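Lysozyme (Penaeus vannamei, PDB 6UKC) probably hydrolyses the beta-1,4 linkages between N-acetylmuramic acid and N-acetylglucosamine in peptidoglycan, and those of chitodextrins, as a C-type lysozyme of innate immunity. Local coordinates at residues Cys32-Glu37 with Gly56-Asn61. Sequence-based numbering, arbitrary orientation.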
loop_
_atom_site.group_PDB
_atom_site.type_symbol
_atom_site.label_atom_id
_atom_site.label_comp_id
_atom_site.label_asym_id
_atom_site.label_seq_id
_atom_site.Cartn_x
_atom_site.Cartn_y
_atom_site.Cartn_z
ATOM N N CYS A 32 -1.913 7.868 -3.170
ATOM C CA CYS A 32 -0.597 8.370 -3.637
ATOM C C CYS A 32 0.404 7.201 -3.665
ATOM O O CYS A 32 1.122 7.036 -4.723
ATOM C CB CYS A 32 -0.078 9.504 -2.768
ATOM S SG CYS A 32 1.379 10.291 -3.494
ATOM N N ILE A 33 0.470 6.442 -2.557
ATOM C CA ILE A 33 1.419 5.302 -2.412
ATOM C C ILE A 33 1.110 4.275 -3.500
ATOM O O ILE A 33 2.086 3.889 -4.193
ATOM C CB ILE A 33 1.416 4.704 -0.997
ATOM C CG1 ILE A 33 2.031 5.700 -0.012
ATOM C CG2 ILE A 33 2.146 3.363 -0.968
ATOM C CD1 ILE A 33 1.714 5.392 1.430
ATOM N N ALA A 34 -0.171 3.898 -3.682
ATOM C CA ALA A 34 -0.587 2.914 -4.715
ATOM C C ALA A 34 -0.211 3.408 -6.115
ATOM O O ALA A 34 0.233 2.574 -6.947
ATOM C CB ALA A 34 -2.069 2.641 -4.653
ATOM N N GLU A 35 -0.487 4.683 -6.422
ATOM C CA GLU A 35 -0.171 5.205 -7.772
ATOM C C GLU A 35 1.294 4.867 -8.068
ATOM O O GLU A 35 1.572 4.195 -9.090
ATOM C CB GLU A 35 -0.411 6.707 -7.917
ATOM C CG GLU A 35 -0.387 7.117 -9.379
ATOM C CD GLU A 35 -0.486 8.591 -9.700
ATOM O OE1 GLU A 35 0.177 8.975 -10.641
ATOM O OE2 GLU A 35 -1.243 9.336 -9.032
ATOM N N PHE A 36 2.202 5.275 -7.179
ATOM C CA PHE A 36 3.657 5.322 -7.490
ATOM C C PHE A 36 4.321 3.995 -7.143
ATOM O O PHE A 36 5.402 3.790 -7.681
ATOM C CB PHE A 36 4.309 6.545 -6.854
ATOM C CG PHE A 36 3.738 7.814 -7.431
ATOM C CD1 PHE A 36 4.030 8.185 -8.734
ATOM C CD2 PHE A 36 2.866 8.606 -6.694
ATOM C CE1 PHE A 36 3.501 9.349 -9.279
ATOM C CE2 PHE A 36 2.318 9.761 -7.246
ATOM C CZ PHE A 36 2.631 10.129 -8.540
ATOM N N GLU A 37 3.680 3.111 -6.365
ATOM C CA GLU A 37 4.261 1.769 -6.124
ATOM C C GLU A 37 3.852 0.842 -7.266
ATOM O O GLU A 37 4.706 0.046 -7.651
ATOM C CB GLU A 37 3.889 1.208 -4.752
ATOM C CG GLU A 37 4.530 1.945 -3.607
ATOM C CD GLU A 37 5.987 1.615 -3.369
ATOM O OE1 GLU A 37 6.602 2.237 -2.486
ATOM O OE2 GLU A 37 6.474 0.714 -4.048
ATOM N N GLY A 56 1.614 -6.956 -5.063
ATOM C CA GLY A 56 0.311 -6.272 -5.132
ATOM C C GLY A 56 0.418 -4.762 -5.273
ATOM O O GLY A 56 1.506 -4.246 -5.524
ATOM N N ILE A 57 -0.712 -4.096 -5.071
ATOM C CA ILE A 57 -0.944 -2.635 -5.231
ATOM C C ILE A 57 -0.052 -1.826 -4.269
ATOM O O ILE A 57 0.238 -0.639 -4.620
ATOM C CB ILE A 57 -2.444 -2.341 -5.028
ATOM C CG1 ILE A 57 -2.814 -0.934 -5.498
ATOM C CG2 ILE A 57 -2.876 -2.590 -3.581
ATOM C CD1 ILE A 57 -4.261 -0.787 -5.840
ATOM N N PHE A 58 0.383 -2.412 -3.133
ATOM C CA PHE A 58 1.230 -1.734 -2.103
ATOM C C PHE A 58 2.644 -2.327 -2.093
ATOM O O PHE A 58 3.445 -1.939 -1.201
ATOM C CB PHE A 58 0.582 -1.778 -0.711
ATOM C CG PHE A 58 -0.723 -1.025 -0.586
ATOM C CD1 PHE A 58 -0.833 0.292 -1.003
ATOM C CD2 PHE A 58 -1.817 -1.590 0.030
ATOM C CE1 PHE A 58 -2.008 1.006 -0.854
ATOM C CE2 PHE A 58 -3.002 -0.877 0.183
ATOM C CZ PHE A 58 -3.101 0.417 -0.272
ATOM N N GLN A 59 2.946 -3.220 -3.052
ATOM C CA GLN A 59 4.305 -3.759 -3.298
ATOM C C GLN A 59 4.931 -4.111 -1.948
ATOM O O GLN A 59 6.007 -3.608 -1.636
ATOM C CB GLN A 59 5.095 -2.733 -4.115
ATOM C CG GLN A 59 4.627 -2.666 -5.561
ATOM C CD GLN A 59 5.016 -3.957 -6.224
ATOM O OE1 GLN A 59 6.210 -4.210 -6.417
ATOM N NE2 GLN A 59 4.021 -4.788 -6.531
ATOM N N ILE A 60 4.247 -4.953 -1.182
ATOM C CA ILE A 60 4.683 -5.415 0.160
ATOM C C ILE A 60 5.667 -6.571 -0.028
ATOM O O ILE A 60 5.358 -7.500 -0.842
ATOM C CB ILE A 60 3.460 -5.824 0.997
ATOM C CG1 ILE A 60 2.578 -4.615 1.322
ATOM C CG2 ILE A 60 3.917 -6.553 2.247
ATOM C CD1 ILE A 60 1.147 -4.939 1.568
ATOM N N ASN A 61 6.763 -6.523 0.736
ATOM C CA ASN A 61 7.999 -7.328 0.548
ATOM C C ASN A 61 7.895 -8.605 1.387
ATOM O O ASN A 61 7.593 -8.467 2.600
ATOM C CB ASN A 61 9.247 -6.520 0.928
ATOM C CG ASN A 61 10.528 -7.226 0.529
ATOM O OD1 ASN A 61 11.166 -7.869 1.364
ATOM N ND2 ASN A 61 10.882 -7.163 -0.748
#
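E37 meets Q59 where the last turn of helix 24-38 runs up against the type I turn G56-Q59. The E37 chain, bent at chi2 (-77°), brings OE2 to 3.7 Å from Q59 CB, a van der Waals approach to a methylene. E37 OE1 accepts the backbone N-H of A116, at the start of helix 115-121, which tethers the carboxylate; W114 touches the same side chain. Q59 CG, set anti to its own carbonyl carbon (chi1 -73°), lies 3.4 Å from the backbone O of E37. The bend at chi2 then turns the amide back to its own turn, where Q59 NE2 donates to G56 O at 2.8 Å, in the carbonyl plane on a lone pair, with an N-H...O angle of 162°. G56 O also accepts the Q59 N-H, so one carbonyl receives both backbone and side chain of Q59, while OE1 of Q59 takes a bond from N46 ND2 on strand 45-47; both ends of the amide are held.

On the apolar side of the contact, A34 CB sits 3.7 Å from I57 CG1, a branch set anti to the backbone N. The same methyl approaches F58 CE1 at 4.1 Å, and I33 CG2 reaches CD1 of that ring at 4.3 Å, both obliquely. F12 of helix 9-20 touches A34, I57 and F58, and A90 and A94 of helix 88-105 pack on F58. No hydrogen bond links the two segments, but S38 OG bonds to both A34 O and I57 O, bridging helix and turn. Q59 and I60, both opposite Y55, form a G1 beta bulge leading into strand 60-61. The arrangement joins helix 24-38 to the turn linking strands 53-55 and 60-61, at the alpha-beta domain interface of the C-type lysozyme (GH22) fold, beside the cleft where this family binds saccharide.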